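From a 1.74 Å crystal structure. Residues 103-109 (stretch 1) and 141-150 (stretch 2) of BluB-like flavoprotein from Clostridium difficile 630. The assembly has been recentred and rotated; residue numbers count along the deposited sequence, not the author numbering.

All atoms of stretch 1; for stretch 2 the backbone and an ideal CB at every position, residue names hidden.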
# COMPACT_ATOMS: atom_id res chain seq x y z
N LEU A 103 -8.46 -18.53 4.53
CA LEU A 103 -7.52 -17.95 3.58
C LEU A 103 -8.30 -16.91 2.77
O LEU A 103 -9.32 -17.23 2.19
CB LEU A 103 -6.97 -18.98 2.61
CG LEU A 103 -6.00 -18.47 1.56
CD1 LEU A 103 -4.79 -17.83 2.27
CD2 LEU A 103 -5.59 -19.59 0.59
N VAL A 104 -7.79 -15.68 2.72
CA VAL A 104 -8.40 -14.66 1.89
C VAL A 104 -7.45 -14.34 0.74
O VAL A 104 -6.28 -14.05 0.97
CB VAL A 104 -8.70 -13.39 2.67
CG1 VAL A 104 -9.47 -12.41 1.78
CG2 VAL A 104 -9.49 -13.73 3.98
N LEU A 105 -7.91 -14.42 -0.49
CA LEU A 105 -7.11 -14.03 -1.61
C LEU A 105 -7.55 -12.65 -1.96
O LEU A 105 -8.75 -12.41 -2.21
CB LEU A 105 -7.33 -14.96 -2.81
CG LEU A 105 -7.11 -16.44 -2.57
CD1 LEU A 105 -7.40 -17.18 -3.85
CD2 LEU A 105 -5.73 -16.72 -2.08
N VAL A 106 -6.60 -11.73 -1.96
CA VAL A 106 -6.90 -10.35 -2.25
C VAL A 106 -6.47 -10.09 -3.67
O VAL A 106 -5.25 -10.03 -3.98
CB VAL A 106 -6.22 -9.37 -1.29
CG1 VAL A 106 -6.83 -8.05 -1.50
CG2 VAL A 106 -6.44 -9.81 0.19
N PHE A 107 -7.47 -9.96 -4.54
CA PHE A 107 -7.25 -9.63 -5.95
C PHE A 107 -7.20 -8.12 -6.11
O PHE A 107 -7.77 -7.38 -5.34
CB PHE A 107 -8.35 -10.21 -6.85
CG PHE A 107 -8.15 -11.67 -7.19
CD1 PHE A 107 -8.38 -12.65 -6.24
CD2 PHE A 107 -7.69 -12.05 -8.44
CE1 PHE A 107 -8.20 -14.01 -6.54
CE2 PHE A 107 -7.48 -13.38 -8.75
CZ PHE A 107 -7.74 -14.37 -7.81
N THR A 108 -6.50 -7.68 -7.15
CA THR A 108 -6.31 -6.26 -7.39
C THR A 108 -6.17 -6.09 -8.92
O THR A 108 -6.22 -7.06 -9.67
CB THR A 108 -5.08 -5.72 -6.61
OG1 THR A 108 -5.04 -4.29 -6.69
CG2 THR A 108 -3.76 -6.33 -7.13
N LYS A 109 -6.10 -4.85 -9.37
CA LYS A 109 -5.89 -4.53 -10.75
C LYS A 109 -4.98 -3.30 -10.89
O LYS A 109 -4.80 -2.52 -9.93
CB LYS A 109 -7.22 -4.32 -11.46
CG LYS A 109 -8.04 -3.12 -10.99
CD LYS A 109 -9.26 -2.86 -11.87
CE LYS A 109 -10.15 -1.79 -11.20
NZ LYS A 109 -11.18 -1.17 -12.08
N UNK A 141 -2.65 2.00 -2.64
CA UNK A 141 -4.09 1.93 -2.39
C UNK A 141 -4.46 0.55 -1.84
O UNK A 141 -5.20 0.44 -0.84
CB UNK A 141 -4.88 2.22 -3.67
N UNK A 142 -3.98 -0.50 -2.48
CA UNK A 142 -4.27 -1.87 -1.99
C UNK A 142 -3.80 -2.07 -0.54
O UNK A 142 -4.54 -2.62 0.31
CB UNK A 142 -3.60 -2.91 -2.89
N UNK A 143 -2.60 -1.57 -0.23
CA UNK A 143 -2.08 -1.63 1.13
C UNK A 143 -2.95 -0.93 2.15
O UNK A 143 -3.16 -1.44 3.28
CB UNK A 143 -0.68 -1.02 1.17
N UNK A 144 -3.48 0.22 1.77
CA UNK A 144 -4.42 0.94 2.63
C UNK A 144 -5.64 0.07 2.94
O UNK A 144 -6.06 -0.05 4.11
CB UNK A 144 -4.86 2.25 1.97
N UNK A 145 -6.22 -0.57 1.92
CA UNK A 145 -7.38 -1.46 2.14
C UNK A 145 -7.05 -2.66 3.03
O UNK A 145 -7.79 -3.01 3.96
CB UNK A 145 -7.91 -1.96 0.80
N UNK A 146 -5.92 -3.29 2.74
CA UNK A 146 -5.55 -4.52 3.50
C UNK A 146 -5.17 -4.15 4.93
O UNK A 146 -5.50 -4.89 5.89
CB UNK A 146 -4.39 -5.26 2.83
N UNK A 147 -4.62 -2.96 5.14
CA UNK A 147 -4.40 -2.50 6.53
C UNK A 147 -5.69 -2.25 7.29
O UNK A 147 -5.78 -2.66 8.43
CB UNK A 147 -3.57 -1.22 6.53
N UNK A 148 -6.70 -1.66 6.65
CA UNK A 148 -8.01 -1.48 7.27
C UNK A 148 -8.64 -2.83 7.66
O UNK A 148 -9.22 -2.97 8.74
CB UNK A 148 -8.94 -0.72 6.32
N UNK A 149 -8.52 -3.82 6.78
CA UNK A 149 -8.96 -5.19 7.04
C UNK A 149 -8.21 -5.74 8.26
O UNK A 149 -8.82 -6.24 9.20
CB UNK A 149 -8.73 -6.08 5.82
N UNK A 150 -6.89 -5.63 8.21
CA UNK A 150 -6.00 -6.13 9.28
C UNK A 150 -6.37 -5.60 10.67
O UNK A 150 -6.49 -6.36 11.65
CB UNK A 150 -4.55 -5.75 8.97

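Stretch 1 is mostly strand, and its alternate residues Val104, Val106 and Thr108 point toward stretch 2. Stretch 2 is a helix running roughly antiparallel to it, at 152°, with the axes 10.4 Å apart at closest approach.

Position 141 has helical backbone angles and a CB with nothing of stretch 1 within 5.5 Å. Stretch 1 sets no preference here. The residue is Ser141, whose OG is hydrogen-bonded elsewhere in the structure.

Position 142 points toward the strand. Its ideal CB lies 4.3 Å from Thr108 OG1. The methyls of Val106 and Thr108 lie beyond the CB, within reach of a longer side chain. Leucine, isoleucine, valine or methionine would suit; a small polar residue might also be tolerated beside the hydroxyl. The residue is Leu142. Its CD1 lies 3.9 Å from Val106 CG1 and 4.0 Å from Thr108 CB, and its CD2 lies 3.7 Å from Thr108 CB. It touches Val106 and Thr108, with a looser approach of CD1 to Phe107 O at 4.4 Å, and has the largest covered area of the helix positions.

Positions 143, 144 and 145 find no stretch 1 atom within 5.5 Å of their ideal CB atoms. Many helix-compatible residues would fit as far as the strand is concerned. They are Gly143, Ala144 and Ala145.

Position 146 comes one turn after 142 and again points toward the strand. Its CA is 8.3 Å from the CA of Val106, so a short side chain would leave space. Isoleucine, leucine or methionine would suit. The residue is Ile146. Its CD1 reaches Val106 CG1 at 4.0 Å, so Val106 touches both this residue and Leu142.

Positions 147 and 148 are out of reach of the strand, which offers them no partner. Polar residues would be acceptable on this evidence. They are Glu147 and Asn148; Asn148 ND2 is hydrogen-bonded elsewhere in the structure.

Position 149 points toward the strand, but its CB is far from it. Val104 offers an apolar surface to a long side chain, such as phenylalanine or methionine. The residue is Phe149. Its CZ approaches Val104 CG2 at 4.2 Å, and the methyl meets the ring obliquely.

Position 150 is out of reach, so stretch 1 leaves the choice open. The residue is Thr150. Its OG1 donates to Ile146 O at 2.7 Å, an acceptor one turn back that also takes Thr150 N at 2.8 Å.

No hydrogen bond crosses between the stretches; the contact is mainly apolar packing.

Stretch 2 (141-150) SLGAAIENFT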
# COMPACT_ATOMS: atom_id res chain seq x y z
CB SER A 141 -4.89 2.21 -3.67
OG SER A 141 -4.57 3.50 -4.23
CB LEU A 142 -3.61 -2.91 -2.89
CG LEU A 142 -3.97 -4.36 -2.56
CD1 LEU A 142 -5.49 -4.58 -2.77
CD2 LEU A 142 -3.18 -5.35 -3.40
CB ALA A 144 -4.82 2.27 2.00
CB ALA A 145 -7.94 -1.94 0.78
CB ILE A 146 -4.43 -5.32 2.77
CG1 ILE A 146 -4.92 -5.90 1.44
CG2 ILE A 146 -3.91 -6.43 3.66
CD1 ILE A 146 -3.79 -6.44 0.54
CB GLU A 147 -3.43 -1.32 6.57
CG GLU A 147 -3.05 -0.84 7.97
CD GLU A 147 -2.13 -1.79 8.75
OE1 GLU A 147 -1.81 -2.89 8.26
OE2 GLU A 147 -1.73 -1.39 9.90
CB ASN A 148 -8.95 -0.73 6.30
CG ASN A 148 -8.79 0.79 6.35
OD1 ASN A 148 -7.82 1.33 6.88
ND2 ASN A 148 -9.77 1.49 5.75
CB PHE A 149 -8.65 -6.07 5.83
CG PHE A 149 -9.22 -7.46 5.89
CD1 PHE A 149 -8.69 -8.43 6.74
CD2 PHE A 149 -10.24 -7.84 5.01
CE1 PHE A 149 -9.21 -9.73 6.78
CE2 PHE A 149 -10.75 -9.13 5.05
CZ PHE A 149 -10.24 -10.06 5.93
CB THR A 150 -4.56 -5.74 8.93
OG1 THR A 150 -4.19 -6.43 7.73
CG2 THR A 150 -3.58 -6.08 10.06
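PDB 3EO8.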